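Local atomic coordinates of periplasmic His/Glu/Gln/Arg/opine family-binding protein (Silicibacter pomeroyi, PDB entry 3I6V), a protein that binds lysine in a periplasmic solute-binding protein fold, probably as the solute-capturing partner of an amino acid ABC transporter. Residues G63-I74 and G177-R185; T11-N19 and E26-L34. One frame throughout, in Å; residues are numbered along the deposited sequence.

Contact 1: G63-I74 and G177-R185; sequences GNYDTIIAGMSI and GGGVGMGLR. With LYS (lysine), chain B.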
loop_
_atom_site.group_PDB
_atom_site.type_symbol
_atom_site.label_atom_id
_atom_site.label_comp_id
_atom_site.label_asym_id
_atom_site.label_seq_id
_atom_site.Cartn_x
_atom_site.Cartn_y
_atom_site.Cartn_z
ATOM N N GLY A 63 15.928 -13.309 -0.574
ATOM C CA GLY A 63 16.926 -12.654 0.244
ATOM C C GLY A 63 17.516 -11.367 -0.304
ATOM O O GLY A 63 18.549 -10.938 0.192
ATOM N N ASN A 64 16.860 -10.725 -1.282
ATOM C CA ASN A 64 17.302 -9.405 -1.772
ATOM C C ASN A 64 17.199 -8.279 -0.751
ATOM O O ASN A 64 17.915 -7.267 -0.847
ATOM C CB ASN A 64 16.540 -8.974 -3.027
ATOM C CG ASN A 64 16.811 -9.870 -4.232
ATOM O OD1 ASN A 64 17.304 -10.987 -4.104
ATOM N ND2 ASN A 64 16.442 -9.380 -5.416
ATOM N N TYR A 65 16.280 -8.429 0.206
ATOM C CA TYR A 65 16.117 -7.488 1.304
ATOM C C TYR A 65 15.401 -8.272 2.406
ATOM O O TYR A 65 15.123 -9.471 2.227
ATOM C CB TYR A 65 15.311 -6.225 0.895
ATOM C CG TYR A 65 14.237 -6.534 -0.106
ATOM C CD1 TYR A 65 14.522 -6.523 -1.476
ATOM C CD2 TYR A 65 12.939 -6.892 0.304
ATOM C CE1 TYR A 65 13.550 -6.848 -2.425
ATOM C CE2 TYR A 65 11.937 -7.218 -0.656
ATOM C CZ TYR A 65 12.257 -7.195 -2.005
ATOM O OH TYR A 65 11.338 -7.512 -2.975
ATOM N N ASP A 66 15.100 -7.608 3.518
ATOM C CA ASP A 66 14.643 -8.333 4.707
ATOM C C ASP A 66 13.225 -8.047 5.155
ATOM O O ASP A 66 12.691 -8.799 5.982
ATOM C CB ASP A 66 15.607 -8.090 5.876
ATOM C CG ASP A 66 17.052 -8.402 5.495
ATOM O OD1 ASP A 66 17.321 -9.522 5.004
ATOM O OD2 ASP A 66 17.903 -7.497 5.627
ATOM N N THR A 67 12.637 -6.960 4.681
ATOM C CA THR A 67 11.253 -6.652 5.018
ATOM C C THR A 67 10.527 -6.091 3.803
ATOM O O THR A 67 11.173 -5.586 2.860
ATOM C CB THR A 67 11.128 -5.594 6.153
ATOM O OG1 THR A 67 11.490 -4.300 5.626
ATOM C CG2 THR A 67 12.017 -5.914 7.347
ATOM N N ILE A 68 9.200 -6.175 3.817
ATOM C CA ILE A 68 8.378 -5.417 2.866
ATOM C C ILE A 68 7.591 -4.388 3.659
ATOM O O ILE A 68 6.868 -4.763 4.574
ATOM C CB ILE A 68 7.422 -6.332 2.082
ATOM C CG1 ILE A 68 8.225 -7.290 1.199
ATOM C CG2 ILE A 68 6.437 -5.502 1.225
ATOM C CD1 ILE A 68 7.340 -8.385 0.558
ATOM N N ILE A 69 7.782 -3.100 3.358
ATOM C CA ILE A 69 6.986 -2.055 3.969
ATOM C C ILE A 69 6.533 -1.180 2.786
ATOM O O ILE A 69 7.280 -0.317 2.301
ATOM C CB ILE A 69 7.768 -1.300 5.080
ATOM C CG1 ILE A 69 6.891 -0.250 5.779
ATOM C CG2 ILE A 69 9.130 -0.722 4.550
ATOM C CD1 ILE A 69 7.618 0.442 6.988
ATOM N N ALA A 70 5.347 -1.482 2.263
ATOM C CA ALA A 70 4.979 -1.064 0.905
ATOM C C ALA A 70 3.464 -1.075 0.744
ATOM O O ALA A 70 2.941 -1.569 -0.261
ATOM C CB ALA A 70 5.646 -2.018 -0.155
ATOM N N GLY A 71 2.760 -0.545 1.741
ATOM C CA GLY A 71 1.281 -0.490 1.730
ATOM C C GLY A 71 0.597 -1.835 1.492
ATOM O O GLY A 71 -0.480 -1.878 0.908
ATOM N N MET A 72 1.215 -2.922 1.959
ATOM C CA MET A 72 0.750 -4.302 1.656
ATOM C C MET A 72 -0.254 -4.730 2.734
ATOM O O MET A 72 0.113 -4.780 3.903
ATOM C CB MET A 72 1.928 -5.292 1.667
ATOM C CG MET A 72 1.558 -6.791 1.254
ATOM S SD MET A 72 2.968 -7.904 1.111
ATOM C CE MET A 72 3.451 -7.500 -0.549
ATOM N N SER A 73 -1.488 -5.030 2.329
ATOM C CA SER A 73 -2.493 -5.549 3.238
ATOM C C SER A 73 -2.143 -6.936 3.733
ATOM O O SER A 73 -1.649 -7.792 2.968
ATOM C CB SER A 73 -3.849 -5.627 2.534
ATOM O OG SER A 73 -4.331 -4.304 2.273
ATOM N N ILE A 74 -2.415 -7.160 5.011
ATOM C CA ILE A 74 -2.240 -8.482 5.616
ATOM C C ILE A 74 -3.366 -9.376 5.067
ATOM O O ILE A 74 -4.519 -9.016 5.198
ATOM C CB ILE A 74 -2.362 -8.385 7.130
ATOM C CG1 ILE A 74 -1.176 -7.629 7.707
ATOM C CG2 ILE A 74 -2.378 -9.819 7.780
ATOM C CD1 ILE A 74 -1.466 -7.009 9.115
ATOM N N GLY A 177 -9.211 -6.535 3.113
ATOM C CA GLY A 177 -7.877 -6.818 3.654
ATOM C C GLY A 177 -7.729 -6.454 5.121
ATOM O O GLY A 177 -8.595 -5.786 5.690
ATOM N N GLY A 178 -6.619 -6.876 5.729
ATOM C CA GLY A 178 -6.451 -6.786 7.170
ATOM C C GLY A 178 -5.705 -5.572 7.718
ATOM O O GLY A 178 -5.174 -5.625 8.820
ATOM N N GLY A 179 -5.671 -4.473 6.983
ATOM C CA GLY A 179 -4.806 -3.383 7.404
ATOM C C GLY A 179 -3.429 -3.641 6.797
ATOM O O GLY A 179 -3.088 -4.775 6.483
ATOM N N VAL A 180 -2.644 -2.581 6.616
ATOM C CA VAL A 180 -1.299 -2.696 6.072
ATOM C C VAL A 180 -0.323 -3.166 7.187
ATOM O O VAL A 180 -0.365 -2.680 8.326
ATOM C CB VAL A 180 -0.874 -1.336 5.446
ATOM C CG1 VAL A 180 0.501 -1.422 4.905
ATOM C CG2 VAL A 180 -1.830 -0.985 4.281
ATOM N N GLY A 181 0.548 -4.109 6.861
ATOM C CA GLY A 181 1.531 -4.611 7.826
ATOM C C GLY A 181 2.822 -4.861 7.106
ATOM O O GLY A 181 2.851 -4.860 5.864
ATOM N N MET A 182 3.900 -5.051 7.860
ATOM C CA MET A 182 5.204 -5.350 7.238
ATOM C C MET A 182 5.278 -6.824 6.992
ATOM O O MET A 182 4.862 -7.638 7.861
ATOM C CB MET A 182 6.398 -4.978 8.164
ATOM C CG MET A 182 6.548 -3.480 8.506
ATOM S SD MET A 182 7.885 -3.046 9.712
ATOM C CE MET A 182 9.151 -4.070 8.967
ATOM N N GLY A 183 5.856 -7.180 5.857
ATOM C CA GLY A 183 6.059 -8.573 5.502
ATOM C C GLY A 183 7.511 -8.957 5.744
ATOM O O GLY A 183 8.419 -8.158 5.522
ATOM N N LEU A 184 7.735 -10.168 6.240
ATOM C CA LEU A 184 9.082 -10.712 6.425
ATOM C C LEU A 184 9.099 -12.182 6.065
ATOM O O LEU A 184 8.038 -12.814 6.009
ATOM C CB LEU A 184 9.528 -10.608 7.889
ATOM C CG LEU A 184 9.700 -9.176 8.413
ATOM C CD1 LEU A 184 8.415 -8.757 9.124
ATOM C CD2 LEU A 184 10.883 -9.159 9.372
ATOM N N ARG A 185 10.297 -12.747 5.904
ATOM C CA ARG A 185 10.389 -14.176 5.608
ATOM C C ARG A 185 9.855 -14.948 6.812
ATOM O O ARG A 185 9.976 -14.485 7.960
ATOM C CB ARG A 185 11.833 -14.632 5.325
ATOM C CG ARG A 185 12.414 -14.188 3.930
ATOM C CD ARG A 185 13.911 -14.651 3.805
ATOM N NE ARG A 185 14.782 -13.873 4.717
ATOM C CZ ARG A 185 15.202 -12.628 4.460
ATOM N NH1 ARG A 185 14.847 -12.018 3.321
ATOM N NH2 ARG A 185 15.963 -11.987 5.343
HETATM N N LYS B . -3.210 -2.770 0.115
HETATM C CA LYS B . -3.480 -3.396 -1.221
HETATM C C LYS B . -2.872 -4.778 -1.306
HETATM O O LYS B . -2.126 -5.157 -0.393
HETATM C CB LYS B . -2.927 -2.503 -2.360
HETATM C CG LYS B . -1.404 -2.385 -2.411
HETATM C CD LYS B . -0.982 -1.398 -3.553
HETATM C CE LYS B . 0.578 -1.285 -3.725
HETATM N NZ LYS B . 0.919 -0.212 -4.792
HETATM O OXT LYS B . -3.102 -5.526 -2.300
HETATM O O HOH W 1 12.741 -11.380 6.364
HETATM O O HOH W 2 3.434 -2.982 3.972
HETATM O O HOH W 3 -6.106 -3.636 4.134
#
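I68 and G183 form the hydrogen-bonded pair of a short antiparallel bridge in this type 2 periplasmic binding protein fold, with I68 N 2.7 Å from G183 O and the return bond running from G183 N to I68 O. The register then slips by two residues where the chain turns through A70 and G71, and pairing resumes at S73 and V180, with G181 N donating to M72 O and I74 N to G179 O. Packing is tight along the strands. With CG1 of V180 turned opposite its own N (chi1 179°), that methyl presses on G71 CA at 3.4 Å, closer than usual for two carbons. Glycine suits position 181, since a CB there would strike I74 CD1. A bend at chi3 brings M182 CE to 3.8 Å from T67 CB. At the register break a water fills in, accepting from A70 N and M72 N and donating to G181 O. Here the bound lysine is held: S73 N meets its carboxylate O at 2.8 Å, while G71 O and S73 OG accept from its N.

The G177-G178 end is looser, its bond from G178 N to I74 O bent to 139°. The R185 end, though partly exposed, is firmly bonded: NH1 reaches Y65 O, and NH2, with D188 as second acidic partner, makes an in-plane salt bridge to the anti side of D66 OD1, which also meets R8. A water bridging D66 O and R185 N sits 3.3 Å above the guanidinium plane.

Contact 2: T11-N19 and E26-L34; sequences TEGAYPPYN and EVDGFEREL. With LYS (lysine), chain B.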
loop_
_atom_site.group_PDB
_atom_site.type_symbol
_atom_site.label_atom_id
_atom_site.label_comp_id
_atom_site.label_asym_id
_atom_site.label_seq_id
_atom_site.Cartn_x
_atom_site.Cartn_y
_atom_site.Cartn_z
ATOM N N THR A 11 10.759 -1.620 -0.370
ATOM C CA THR A 11 9.556 -0.891 -0.691
ATOM C C THR A 11 9.418 -0.747 -2.204
ATOM O O THR A 11 10.392 -1.007 -2.964
ATOM C CB THR A 11 9.471 0.471 0.055
ATOM O OG1 THR A 11 8.122 0.960 -0.007
ATOM C CG2 THR A 11 10.448 1.536 -0.514
ATOM N N GLU A 12 8.207 -0.364 -2.635
ATOM C CA GLU A 12 7.903 -0.237 -4.048
ATOM C C GLU A 12 8.478 1.079 -4.633
ATOM O O GLU A 12 8.930 1.091 -5.759
ATOM C CB GLU A 12 6.390 -0.262 -4.269
ATOM C CG GLU A 12 5.965 -0.311 -5.722
ATOM C CD GLU A 12 4.426 -0.311 -5.925
ATOM O OE1 GLU A 12 3.651 -0.100 -4.956
ATOM O OE2 GLU A 12 3.996 -0.503 -7.075
ATOM N N GLY A 13 8.391 2.171 -3.881
ATOM C CA GLY A 13 8.890 3.467 -4.362
ATOM C C GLY A 13 8.013 4.089 -5.443
ATOM O O GLY A 13 8.477 4.922 -6.236
ATOM N N ALA A 14 6.737 3.718 -5.469
ATOM C CA ALA A 14 5.829 4.198 -6.505
ATOM C C ALA A 14 4.393 4.272 -6.026
ATOM O O ALA A 14 3.462 4.120 -6.805
ATOM C CB ALA A 14 5.955 3.321 -7.785
ATOM N N TYR A 15 4.202 4.540 -4.742
ATOM C CA TYR A 15 2.858 4.417 -4.187
ATOM C C TYR A 15 2.588 5.544 -3.204
ATOM O O TYR A 15 2.413 5.293 -2.003
ATOM C CB TYR A 15 2.726 3.022 -3.517
ATOM C CG TYR A 15 1.326 2.620 -3.107
ATOM C CD1 TYR A 15 0.209 2.907 -3.932
ATOM C CD2 TYR A 15 1.112 1.939 -1.900
ATOM C CE1 TYR A 15 -1.100 2.500 -3.564
ATOM C CE2 TYR A 15 -0.198 1.530 -1.520
ATOM C CZ TYR A 15 -1.289 1.831 -2.355
ATOM O OH TYR A 15 -2.546 1.443 -1.999
ATOM N N PRO A 16 2.574 6.819 -3.704
ATOM C CA PRO A 16 2.391 7.934 -2.767
ATOM C C PRO A 16 0.960 7.960 -2.184
ATOM O O PRO A 16 -0.013 7.576 -2.853
ATOM C CB PRO A 16 2.676 9.194 -3.645
ATOM C CG PRO A 16 2.376 8.747 -5.043
ATOM C CD PRO A 16 2.775 7.277 -5.098
ATOM N N PRO A 17 0.807 8.393 -0.939
ATOM C CA PRO A 17 1.783 8.917 -0.041
ATOM C C PRO A 17 2.434 7.842 0.865
ATOM O O PRO A 17 3.235 8.204 1.733
ATOM C CB PRO A 17 0.954 9.913 0.794
ATOM C CG PRO A 17 -0.392 9.329 0.835
ATOM C CD PRO A 17 -0.548 8.452 -0.365
ATOM N N TYR A 18 2.096 6.558 0.676
ATOM C CA TYR A 18 2.734 5.492 1.469
ATOM C C TYR A 18 4.251 5.466 1.264
ATOM O O TYR A 18 5.027 5.528 2.227
ATOM C CB TYR A 18 2.184 4.111 1.049
ATOM C CG TYR A 18 0.709 3.942 1.263
ATOM C CD1 TYR A 18 -0.203 4.286 0.257
ATOM C CD2 TYR A 18 0.216 3.423 2.467
ATOM C CE1 TYR A 18 -1.605 4.122 0.443
ATOM C CE2 TYR A 18 -1.190 3.240 2.679
ATOM C CZ TYR A 18 -2.078 3.580 1.658
ATOM O OH TYR A 18 -3.438 3.404 1.841
ATOM N N ASN A 19 4.652 5.324 0.004
ATOM C CA ASN A 19 6.056 5.290 -0.372
ATOM C C ASN A 19 6.285 5.861 -1.799
ATOM O O ASN A 19 5.416 5.759 -2.680
ATOM C CB ASN A 19 6.632 3.870 -0.256
ATOM C CG ASN A 19 5.951 2.881 -1.188
ATOM O OD1 ASN A 19 6.308 2.782 -2.383
ATOM N ND2 ASN A 19 4.986 2.121 -0.656
ATOM N N GLU A 26 15.861 9.425 -3.266
ATOM C CA GLU A 26 15.716 8.765 -1.963
ATOM C C GLU A 26 14.267 8.282 -1.729
ATOM O O GLU A 26 13.298 8.961 -2.101
ATOM C CB GLU A 26 16.125 9.704 -0.809
ATOM C CG GLU A 26 17.582 10.280 -0.896
ATOM C CD GLU A 26 18.704 9.206 -1.027
ATOM O OE1 GLU A 26 18.613 8.141 -0.374
ATOM O OE2 GLU A 26 19.696 9.425 -1.781
ATOM N N VAL A 27 14.133 7.127 -1.060
ATOM C CA VAL A 27 12.824 6.658 -0.620
ATOM C C VAL A 27 12.225 7.689 0.340
ATOM O O VAL A 27 12.905 8.166 1.236
ATOM C CB VAL A 27 12.997 5.261 0.108
ATOM C CG1 VAL A 27 11.743 4.885 0.852
ATOM C CG2 VAL A 27 13.323 4.206 -0.902
ATOM N N ASP A 28 10.942 7.994 0.174
ATOM C CA ASP A 28 10.281 9.017 0.932
ATOM C C ASP A 28 8.848 8.540 1.174
ATOM O O ASP A 28 8.442 7.503 0.667
ATOM C CB ASP A 28 10.260 10.312 0.075
ATOM C CG ASP A 28 10.189 11.586 0.909
ATOM O OD1 ASP A 28 9.594 11.567 2.023
ATOM O OD2 ASP A 28 10.694 12.646 0.410
ATOM N N GLY A 29 8.079 9.292 1.942
ATOM C CA GLY A 29 6.695 8.917 2.199
ATOM C C GLY A 29 6.451 8.513 3.641
ATOM O O GLY A 29 7.349 8.509 4.469
ATOM N N PHE A 30 5.202 8.190 3.937
ATOM C CA PHE A 30 4.798 7.722 5.264
ATOM C C PHE A 30 5.702 6.606 5.786
ATOM O O PHE A 30 6.178 6.637 6.929
ATOM C CB PHE A 30 3.335 7.242 5.221
ATOM C CG PHE A 30 2.887 6.585 6.493
ATOM C CD1 PHE A 30 2.625 7.356 7.630
ATOM C CD2 PHE A 30 2.735 5.201 6.556
ATOM C CE1 PHE A 30 2.203 6.756 8.818
ATOM C CE2 PHE A 30 2.317 4.573 7.743
ATOM C CZ PHE A 30 2.054 5.339 8.873
ATOM N N GLU A 31 5.936 5.637 4.923
ATOM C CA GLU A 31 6.677 4.450 5.263
ATOM C C GLU A 31 8.162 4.663 5.426
ATOM O O GLU A 31 8.808 3.899 6.141
ATOM C CB GLU A 31 6.371 3.326 4.251
ATOM C CG GLU A 31 4.917 2.870 4.465
ATOM C CD GLU A 31 4.401 1.910 3.411
ATOM O OE1 GLU A 31 4.816 2.015 2.230
ATOM O OE2 GLU A 31 3.560 1.048 3.782
ATOM N N ARG A 32 8.716 5.692 4.778
ATOM C CA ARG A 32 10.111 6.060 5.035
ATOM C C ARG A 32 10.212 6.529 6.473
ATOM O O ARG A 32 11.086 6.091 7.210
ATOM C CB ARG A 32 10.593 7.229 4.129
ATOM C CG ARG A 32 11.988 7.771 4.530
ATOM C CD ARG A 32 12.996 6.649 4.284
ATOM N NE ARG A 32 14.369 6.869 4.760
ATOM C CZ ARG A 32 15.395 7.182 3.965
ATOM N NH1 ARG A 32 15.194 7.387 2.659
ATOM N NH2 ARG A 32 16.623 7.306 4.478
ATOM N N GLU A 33 9.348 7.463 6.845
ATOM C CA GLU A 33 9.384 7.998 8.200
ATOM C C GLU A 33 9.082 6.905 9.231
ATOM O O GLU A 33 9.733 6.808 10.292
ATOM C CB GLU A 33 8.372 9.121 8.349
ATOM C CG GLU A 33 8.600 9.916 9.617
ATOM C CD GLU A 33 7.556 10.983 9.868
ATOM O OE1 GLU A 33 6.918 11.474 8.910
ATOM O OE2 GLU A 33 7.383 11.336 11.045
ATOM N N LEU A 34 8.079 6.091 8.929
ATOM C CA LEU A 34 7.711 5.024 9.861
ATOM C C LEU A 34 8.841 4.018 9.999
ATOM O O LEU A 34 9.282 3.724 11.105
ATOM C CB LEU A 34 6.415 4.332 9.414
ATOM C CG LEU A 34 6.028 3.108 10.267
ATOM C CD1 LEU A 34 5.645 3.545 11.707
ATOM C CD2 LEU A 34 4.889 2.404 9.595
HETATM N N LYS B . -3.210 -2.770 0.115
HETATM C CA LYS B . -3.480 -3.396 -1.221
HETATM C C LYS B . -2.872 -4.778 -1.306
HETATM O O LYS B . -2.126 -5.157 -0.393
HETATM C CB LYS B . -2.927 -2.503 -2.360
HETATM C CG LYS B . -1.404 -2.385 -2.411
HETATM C CD LYS B . -0.982 -1.398 -3.553
HETATM C CE LYS B . 0.578 -1.285 -3.725
HETATM N NZ LYS B . 0.919 -0.212 -4.792
HETATM O OXT LYS B . -3.102 -5.526 -2.300
#
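F30 N and E31 N, in the first turn of helix 30-42, donate to P17 O (3.0 Å) and Y18 O (2.8 Å), tying the helix start to a turn with a cis peptide before P17 and a classic beta bulge in which Y18 and N19 face Y15. G29 holds the N-cap position, where any CB would run into Y18 O. N19 links the two segments by its amide: ND2 gives a bond of 2.9 Å to E31 OE1, met nearly along its C-O axis, and the amide and carboxylate planes lie only 6° apart. A first torsion of 62° sets this amide so that ND2 faces E31 while OD1 accepts A14 N. The glutamate's OE2 is held by Y88 OH and G71 N, so both oxygens of this buried carboxylate have partners. Methyl branches meet tip to tip where T11 CG2 touches V27 CG1 at 3.8 Å; threonine suits the place because its OG1 can bond I69 O at the same time.

Segment 11-19 also supplies the side-chain end of the lysine site, through E12 and Y15. E12 OE1 accepts from lysine NZ at 2.7 Å, and the Y15 ring lies beneath that ammonium in a geometry fitting a cation-pi contact. Replacing Y15 by an alanine would probably leave the ammonium without its aromatic floor and open a gap beside Y18. NZ stands 3.2 Å above one ring face, while Y18 CD1 touches the opposite face nearer the rim.

In the fold
Both contacts are buried, with centres 13 Å apart, and they share the bound lysine from its two ends: contact 1 receives the amino and carboxylate groups through backbone atoms of G71 and S73 and the S73 hydroxyl, contact 2 the side-chain ammonium through a carboxylate and a ring. Contact 1 is the larger, a strand pairing whose margins reach the surface as a salt bridge and a glycine turn; contact 2 is a turn fastened to a helix start. Strand 7-11, ending at T11, runs parallel to strand 67-68, so one sheet joins them. Hydrogen bonds at I69 and G71 link the two contacts directly, and E31 OE1 packs 3.4 Å from A70 CA in the lysine-binding turn.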